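PDB 6AOK: Ceg4 from Legionella pneumophila subsp. pneumophila, which acts as a magnesium-binding, HAD-like phosphotyrosine phosphatase, an effector that attenuates activation of eukaryotic MAPK pathways. Local coordinates for residues 15-19 / 20-24; 131-134 / 135-138; 146-149 / 150-154. All blocks are in the same frame, centred on the assembly; numbering follows the deposited sequence. Where two conformers were deposited one is given.

Contact 1 (15-19 / 20-24); sequences IFTDF and DGTVT. With MG (magnesium ion), chain B.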
loop_
_atom_site.group_PDB
_atom_site.type_symbol
_atom_site.label_atom_id
_atom_site.label_comp_id
_atom_site.label_asym_id
_atom_site.label_seq_id
_atom_site.Cartn_x
_atom_site.Cartn_y
_atom_site.Cartn_z
ATOM N N ILE A 15 2.813 -2.987 9.097
ATOM C CA ILE A 15 3.147 -1.926 8.172
ATOM C C ILE A 15 1.940 -1.008 8.047
ATOM O O ILE A 15 0.824 -1.472 7.794
ATOM C CB ILE A 15 3.561 -2.496 6.803
ATOM C CG1 ILE A 15 4.813 -3.353 6.965
ATOM C CG2 ILE A 15 3.800 -1.350 5.799
ATOM C CD1 ILE A 15 5.047 -4.196 5.792
ATOM N N PHE A 16 2.178 0.289 8.150
ATOM C CA PHE A 16 1.184 1.281 7.777
ATOM C C PHE A 16 1.833 2.068 6.672
ATOM O O PHE A 16 2.745 2.857 6.955
ATOM C CB PHE A 16 0.823 2.200 8.947
ATOM C CG PHE A 16 0.076 1.497 10.032
ATOM C CD1 PHE A 16 0.733 1.080 11.189
ATOM C CD2 PHE A 16 -1.251 1.211 9.886
ATOM C CE1 PHE A 16 0.036 0.429 12.194
ATOM C CE2 PHE A 16 -1.930 0.509 10.840
ATOM C CZ PHE A 16 -1.272 0.119 12.004
ATOM N N THR A 17 1.349 1.892 5.430
ATOM C CA THR A 17 1.988 2.557 4.304
ATOM C C THR A 17 0.933 3.322 3.511
ATOM O O THR A 17 -0.184 2.837 3.290
ATOM C CB THR A 17 2.724 1.551 3.394
ATOM O OG1 THR A 17 3.340 2.256 2.325
ATOM C CG2 THR A 17 1.758 0.558 2.809
ATOM N N ASP A 18 1.281 4.531 3.121
ATOM C CA ASP A 18 0.539 5.264 2.106
ATOM C C ASP A 18 0.591 4.511 0.764
ATOM O O ASP A 18 1.419 3.615 0.558
ATOM C CB ASP A 18 1.154 6.677 1.983
ATOM C CG ASP A 18 0.426 7.546 0.972
ATOM O OD1 ASP A 18 -0.840 7.579 0.985
ATOM O OD2 ASP A 18 1.132 8.204 0.178
ATOM N N PHE A 19 -0.328 4.859 -0.147
ATOM C CA PHE A 19 -0.273 4.277 -1.487
ATOM C C PHE A 19 0.306 5.264 -2.501
ATOM O O PHE A 19 1.453 5.087 -2.943
ATOM C CB PHE A 19 -1.669 3.744 -1.919
ATOM C CG PHE A 19 -1.652 3.069 -3.266
ATOM C CD1 PHE A 19 -1.113 1.788 -3.408
ATOM C CD2 PHE A 19 -2.182 3.710 -4.390
ATOM C CE1 PHE A 19 -1.076 1.162 -4.640
ATOM C CE2 PHE A 19 -2.139 3.076 -5.639
ATOM C CZ PHE A 19 -1.596 1.807 -5.754
ATOM N N ASP A 20 -0.441 6.314 -2.874
ATOM C CA ASP A 20 -0.026 7.194 -3.975
ATOM C C ASP A 20 1.187 8.009 -3.572
ATOM O O ASP A 20 1.107 8.788 -2.601
ATOM C CB ASP A 20 -1.148 8.160 -4.350
ATOM C CG ASP A 20 -2.382 7.465 -4.843
ATOM O OD1 ASP A 20 -2.345 6.783 -5.914
ATOM O OD2 ASP A 20 -3.402 7.573 -4.129
ATOM N N GLY A 21 2.275 7.896 -4.351
ATOM C CA GLY A 21 3.477 8.636 -4.072
ATOM C C GLY A 21 4.380 7.970 -3.051
ATOM O O GLY A 21 5.478 8.460 -2.802
ATOM N N THR A 22 3.952 6.862 -2.478
ATOM C CA THR A 22 4.782 6.067 -1.588
ATOM C C THR A 22 5.037 4.710 -2.223
ATOM O O THR A 22 6.176 4.386 -2.603
ATOM C CB THR A 22 4.063 5.957 -0.222
ATOM O OG1 THR A 22 3.909 7.288 0.344
ATOM C CG2 THR A 22 4.847 5.048 0.735
ATOM N N VAL A 23 3.989 3.920 -2.400
ATOM C CA VAL A 23 4.088 2.708 -3.207
ATOM C C VAL A 23 4.199 3.061 -4.705
ATOM O O VAL A 23 4.980 2.450 -5.437
ATOM C CB VAL A 23 2.875 1.795 -2.906
ATOM C CG1 VAL A 23 2.886 0.593 -3.781
ATOM C CG2 VAL A 23 2.838 1.305 -1.416
ATOM N N THR A 24 3.446 4.058 -5.184
ATOM C CA THR A 24 3.570 4.504 -6.571
ATOM C C THR A 24 4.510 5.673 -6.649
ATOM O O THR A 24 4.917 6.222 -5.634
ATOM C CB THR A 24 2.224 4.928 -7.189
ATOM O OG1 THR A 24 1.871 6.239 -6.697
ATOM C CG2 THR A 24 1.171 3.957 -6.906
HETATM MG MG MG B . 0.914 9.860 -0.886
HETATM O O HOH W 1 -2.592 7.090 -0.975
HETATM O O HOH W 2 -1.127 9.875 -1.024
HETATM O O HOH W 3 0.551 10.843 0.938
HETATM O O HOH W 4 1.047 11.650 -2.001
#
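With chi1 at -178°, D18 swings its carboxylate away from its backbone N, and T22 has OG1 beside its backbone N (chi1 -62°); together these torsions bring the hydroxyl against the carboxylate, the two side chains crossing at a slant. The residues belong to a DxDx(T/V) motif of HAD-type phosphatases, at the end of strand 13-17. D18 OD2 binds the magnesium ion at 2.0 Å. With its lone pair that faces away from OD1, D18 OD2 also accepts a hydrogen bond from T22 OG1 at 2.9 Å. D18 OD1 makes a salt bridge with K144. T22, the metal and K144 together hold the carboxylate's rotation. D20 reaches the metal through its backbone O, while its OD2 bonds N114. D167 and three waters complete the site.

The loop folds back on F19 O. F19 O accepts T22 N at 3.1 Å and T24 N at 3.2 Å, from opposite faces of the carbonyl plane. At the positive phi of G21 (84°) a side chain would jam against the preceding carbonyl O, which calls for glycine. The F19 ring packs against helix 116-125. T24 CG2 sits over one ring face; D20 OD1 lies at the ring edge, 3.4 Å from F19 CD2.

Contact 2 (131-134 / 135-138); sequences EEIS and KLTI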
loop_
_atom_site.group_PDB
_atom_site.type_symbol
_atom_site.label_atom_id
_atom_site.label_comp_id
_atom_site.label_asym_id
_atom_site.label_seq_id
_atom_site.Cartn_x
_atom_site.Cartn_y
_atom_site.Cartn_z
ATOM N N GLU A 131 -5.117 -14.202 -3.697
ATOM C CA GLU A 131 -4.658 -14.598 -2.369
ATOM C C GLU A 131 -3.761 -13.536 -1.750
ATOM O O GLU A 131 -3.927 -13.175 -0.576
ATOM C CB GLU A 131 -3.916 -15.931 -2.442
ATOM C CG GLU A 131 -3.603 -16.469 -1.069
ATOM C CD GLU A 131 -2.628 -17.638 -1.118
ATOM O OE1 GLU A 131 -2.639 -18.399 -2.128
ATOM O OE2 GLU A 131 -1.844 -17.776 -0.147
ATOM N N GLU A 132 -2.792 -13.024 -2.518
ATOM C CA GLU A 132 -1.932 -11.989 -1.983
ATOM C C GLU A 132 -2.708 -10.719 -1.709
ATOM O O GLU A 132 -2.498 -10.060 -0.690
ATOM C CB GLU A 132 -0.795 -11.682 -2.957
ATOM C CG GLU A 132 0.230 -12.759 -3.042
ATOM C CD GLU A 132 1.217 -12.465 -4.166
ATOM O OE1 GLU A 132 0.820 -12.453 -5.367
ATOM O OE2 GLU A 132 2.387 -12.182 -3.814
ATOM N N ILE A 133 -3.583 -10.330 -2.637
ATOM C CA ILE A 133 -4.300 -9.077 -2.463
ATOM C C ILE A 133 -5.223 -9.150 -1.261
ATOM O O ILE A 133 -5.428 -8.135 -0.553
ATOM C CB ILE A 133 -5.052 -8.755 -3.757
ATOM C CG1 ILE A 133 -4.017 -8.465 -4.844
ATOM C CG2 ILE A 133 -5.944 -7.535 -3.553
ATOM C CD1 ILE A 133 -4.588 -8.210 -6.234
ATOM N N SER A 134 -5.768 -10.336 -1.001
ATOM C CA SER A 134 -6.632 -10.526 0.170
ATOM C C SER A 134 -5.871 -10.344 1.484
ATOM O O SER A 134 -6.500 -10.276 2.542
ATOM C CB SER A 134 -7.259 -11.888 0.138
ATOM O OG SER A 134 -6.355 -12.921 0.540
ATOM N N LYS A 135 -4.553 -10.247 1.459
ATOM C CA LYS A 135 -3.880 -10.017 2.726
ATOM C C LYS A 135 -3.641 -8.551 2.993
ATOM O O LYS A 135 -3.098 -8.214 4.048
ATOM C CB LYS A 135 -2.554 -10.777 2.793
ATOM C CG LYS A 135 -2.676 -12.223 2.386
ATOM C CD LYS A 135 -3.123 -13.099 3.510
ATOM C CE LYS A 135 -3.431 -14.560 3.006
ATOM N NZ LYS A 135 -2.233 -15.271 2.379
ATOM N N LEU A 136 -4.014 -7.682 2.070
ATOM C CA LEU A 136 -3.972 -6.261 2.298
ATOM C C LEU A 136 -5.159 -5.840 3.151
ATOM O O LEU A 136 -6.275 -6.314 2.937
ATOM C CB LEU A 136 -4.073 -5.521 0.971
ATOM C CG LEU A 136 -2.897 -5.659 0.043
ATOM C CD1 LEU A 136 -3.338 -4.992 -1.241
ATOM C CD2 LEU A 136 -1.721 -4.896 0.620
ATOM N N THR A 137 -4.920 -4.923 4.094
ATOM C CA THR A 137 -5.985 -4.210 4.811
ATOM C C THR A 137 -5.916 -2.788 4.275
ATOM O O THR A 137 -4.889 -2.130 4.398
ATOM C CB THR A 137 -5.769 -4.241 6.330
ATOM O OG1 THR A 137 -5.901 -5.583 6.804
ATOM C CG2 THR A 137 -6.783 -3.339 7.114
ATOM N N ILE A 138 -6.979 -2.327 3.653
ATOM C CA ILE A 138 -6.972 -1.018 3.021
ATOM C C ILE A 138 -7.888 -0.151 3.852
ATOM O O ILE A 138 -9.087 -0.457 3.981
ATOM C CB ILE A 138 -7.428 -1.094 1.555
ATOM C CG1 ILE A 138 -6.491 -2.041 0.798
ATOM C CG2 ILE A 138 -7.405 0.349 0.881
ATOM C CD1 ILE A 138 -6.879 -2.246 -0.648
HETATM O O HOH W 5 -0.159 -14.883 0.043
HETATM O O HOH W 6 -0.284 -17.866 2.020
HETATM O O HOH W 7 -7.802 -6.761 0.473
#
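K135 lays its side chain alongside that of E131, both pointing the same way. Its aliphatic part passes over the last turn of helix 130-133, with K135 CG 3.4 Å from E131 O. The lysine chain is bent at chi2 (-84°) and again at chi4 (61°). These bends carry the ammonium back beside the extended E131 chain. K135 NZ and E131 OE2 form a salt bridge, long at 3.6 Å. Two waters bridge the same pair. One donates to E131 OE2 at 2.7 Å and accepts weakly from K135 NZ; the other is weakly bound to both.

The backbone turns here from helix into strand. K135 N donates to E132 O at 3.0 Å. L136 N donates to I133 O at 3.0 Å and closes a type I beta turn from I133 to L136. In both bonds the donor stands above the carbonyl plane. A water joins I133 O to L136 O across the turn. S134 OG turns back to donate to E131 O at 2.7 Å, from a position between its own backbone N and carbonyl carbon (chi1 77°).

On the inner side, I133 CG2 meets L136 CD1 at 4.3 Å. I133 also packs on helix 116-125, and L136 on strand 106-111. E132 is buried, and its carboxylate bonds H98 and the backbone N of S129.

The contact lies away from the magnesium site. Its polar half is a hydrated, exposed ion pair, which probably contributes only modestly to stability. The turn itself rests on backbone bonds and on the apolar side chains beneath it.

Contact 3 (146-149 / 150-154); sequences NDVN and SRLNH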
loop_
_atom_site.group_PDB
_atom_site.type_symbol
_atom_site.label_atom_id
_atom_site.label_comp_id
_atom_site.label_asym_id
_atom_site.label_seq_id
_atom_site.Cartn_x
_atom_site.Cartn_y
_atom_site.Cartn_z
ATOM N N ASN A 146 -7.083 8.490 12.661
ATOM C CA ASN A 146 -8.146 7.627 13.175
ATOM C C ASN A 146 -8.015 6.236 12.602
ATOM O O ASN A 146 -8.271 5.239 13.300
ATOM C CB ASN A 146 -9.526 8.206 12.832
ATOM C CG ASN A 146 -10.074 9.104 13.948
ATOM O OD1 ASN A 146 -9.431 9.298 15.009
ATOM N ND2 ASN A 146 -11.261 9.684 13.711
ATOM N N ASP A 147 -7.624 6.138 11.326
ATOM C CA ASP A 147 -7.488 4.817 10.724
ATOM C C ASP A 147 -6.409 3.996 11.432
ATOM O O ASP A 147 -6.615 2.811 11.721
ATOM C CB ASP A 147 -7.192 4.940 9.236
ATOM C CG ASP A 147 -8.483 5.105 8.388
ATOM O OD1 ASP A 147 -9.598 4.970 8.941
ATOM O OD2 ASP A 147 -8.398 5.374 7.173
ATOM N N VAL A 148 -5.244 4.587 11.700
ATOM C CA VAL A 148 -4.189 3.806 12.366
ATOM C C VAL A 148 -4.544 3.571 13.845
ATOM O O VAL A 148 -4.267 2.503 14.428
ATOM C CB VAL A 148 -2.845 4.540 12.206
ATOM C CG1 VAL A 148 -1.704 3.879 13.020
ATOM C CG2 VAL A 148 -2.521 4.650 10.703
ATOM N N ASN A 149 -5.105 4.593 14.494
ATOM C CA ASN A 149 -5.464 4.447 15.891
ATOM C C ASN A 149 -6.465 3.316 16.068
ATOM O O ASN A 149 -6.339 2.490 16.983
ATOM C CB ASN A 149 -6.046 5.754 16.418
ATOM C CG ASN A 149 -6.387 5.668 17.907
ATOM O OD1 ASN A 149 -5.487 5.593 18.737
ATOM N ND2 ASN A 149 -7.687 5.679 18.248
ATOM N N SER A 150 -7.484 3.281 15.216
ATOM C CA SER A 150 -8.500 2.236 15.321
ATOM C C SER A 150 -7.922 0.862 14.973
ATOM O O SER A 150 -8.214 -0.139 15.632
ATOM C CB SER A 150 -9.673 2.574 14.397
ATOM O OG SER A 150 -10.448 3.632 14.921
ATOM N N ARG A 151 -7.108 0.792 13.936
ATOM C CA ARG A 151 -6.516 -0.484 13.545
ATOM C C ARG A 151 -5.588 -1.040 14.633
ATOM O O ARG A 151 -5.635 -2.239 14.953
ATOM C CB ARG A 151 -5.767 -0.284 12.236
ATOM C CG ARG A 151 -5.132 -1.564 11.734
ATOM C CD ARG A 151 -6.224 -2.571 11.368
ATOM N NE ARG A 151 -5.604 -3.664 10.627
ATOM C CZ ARG A 151 -5.919 -4.937 10.779
ATOM N NH1 ARG A 151 -6.808 -5.284 11.694
ATOM N NH2 ARG A 151 -5.335 -5.844 10.008
ATOM N N LEU A 152 -4.767 -0.191 15.251
ATOM C CA LEU A 152 -3.863 -0.697 16.296
ATOM C C LEU A 152 -4.607 -1.068 17.580
ATOM O O LEU A 152 -4.063 -1.789 18.433
ATOM C CB LEU A 152 -2.780 0.336 16.603
ATOM C CG LEU A 152 -1.594 0.431 15.642
ATOM C CD1 LEU A 152 -0.655 1.589 16.077
ATOM C CD2 LEU A 152 -0.837 -0.900 15.635
ATOM N N ASN A 153 -5.830 -0.576 17.747
ATOM C CA ASN A 153 -6.672 -1.010 18.848
ATOM C C ASN A 153 -7.204 -2.420 18.630
ATOM O O ASN A 153 -7.620 -3.043 19.600
ATOM C CB ASN A 153 -7.870 -0.040 19.023
ATOM C CG ASN A 153 -8.662 -0.291 20.320
ATOM O OD1 ASN A 153 -8.088 -0.374 21.417
ATOM N ND2 ASN A 153 -9.984 -0.451 20.185
ATOM N N HIS A 154 -7.245 -2.906 17.380
ATOM C CA HIS A 154 -7.810 -4.229 17.108
ATOM C C HIS A 154 -7.014 -5.291 17.846
ATOM O O HIS A 154 -5.799 -5.158 18.021
ATOM C CB HIS A 154 -7.811 -4.556 15.624
ATOM C CG HIS A 154 -8.736 -3.687 14.838
ATOM N ND1 HIS A 154 -8.616 -3.509 13.476
ATOM C CD2 HIS A 154 -9.796 -2.934 15.237
ATOM C CE1 HIS A 154 -9.552 -2.655 13.071
ATOM N NE2 HIS A 154 -10.293 -2.309 14.118
HETATM O O HOH W 8 -9.519 5.926 16.082
#
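The backbone of 146-149 runs on into 150-153 as one alpha-helix, the last turns of helix 144-153; H154 follows it as loop. Four i to i+4 bonds join the two segments: S150 N to N146 O, R151 N to D147 O, L152 N to V148 O and N153 N to N149 O. S150 N lies 2.9 Å from N146 O. The bond from N153 N to N149 O is longer at 3.2 Å and more bent (137° at the hydrogen), as the helix nears its end.

V148 and L152 are one turn apart and point the same way. V148 CG1 touches L152 CD1 at 4.0 Å. On the outer side a water accepts from N149 ND2 at 2.8 Å. N149 OD1 bonds K182.

R151 bends at chi2 (66°), which turns its guanidinium down toward the sheet, where NH1 meets H154. R151 NH1 donates to H154 ND1 at 3.1 Å, nearly straight. The bond lies in the plane of both flat groups, edge to edge. R151 NE bonds N109. S150 O lies above one face of the H154 imidazole, offset toward the rim.

The helix lies on the parallel sheet. V148 and L152 pack between F16 of strand 13-17 and helix 169-180. R151 reaches strands 106-111 and 136-139, and D147 OD2 bonds the backbone N of S141.

The contacts follow one another along the chain, and all belong to one alpha/beta domain, built on a five-stranded parallel sheet. Contact 1 leaves the central strand, 13-17, at the magnesium site. Contact 2 leads into strand 136-139, one of the two outermost strands; its centre is about 14 Å from that of contact 1, and the two do not touch. Contact 3 lies about 17 Å from either, centre to centre, on the helix that follows strand 136-139. It meets both: F16 packs against R151, and T137 OG1 touches R151 NH2. These contacts lie in the N-terminal HAD-like phosphatase part of a longer protein, with the magnesium site at the end of its central strand.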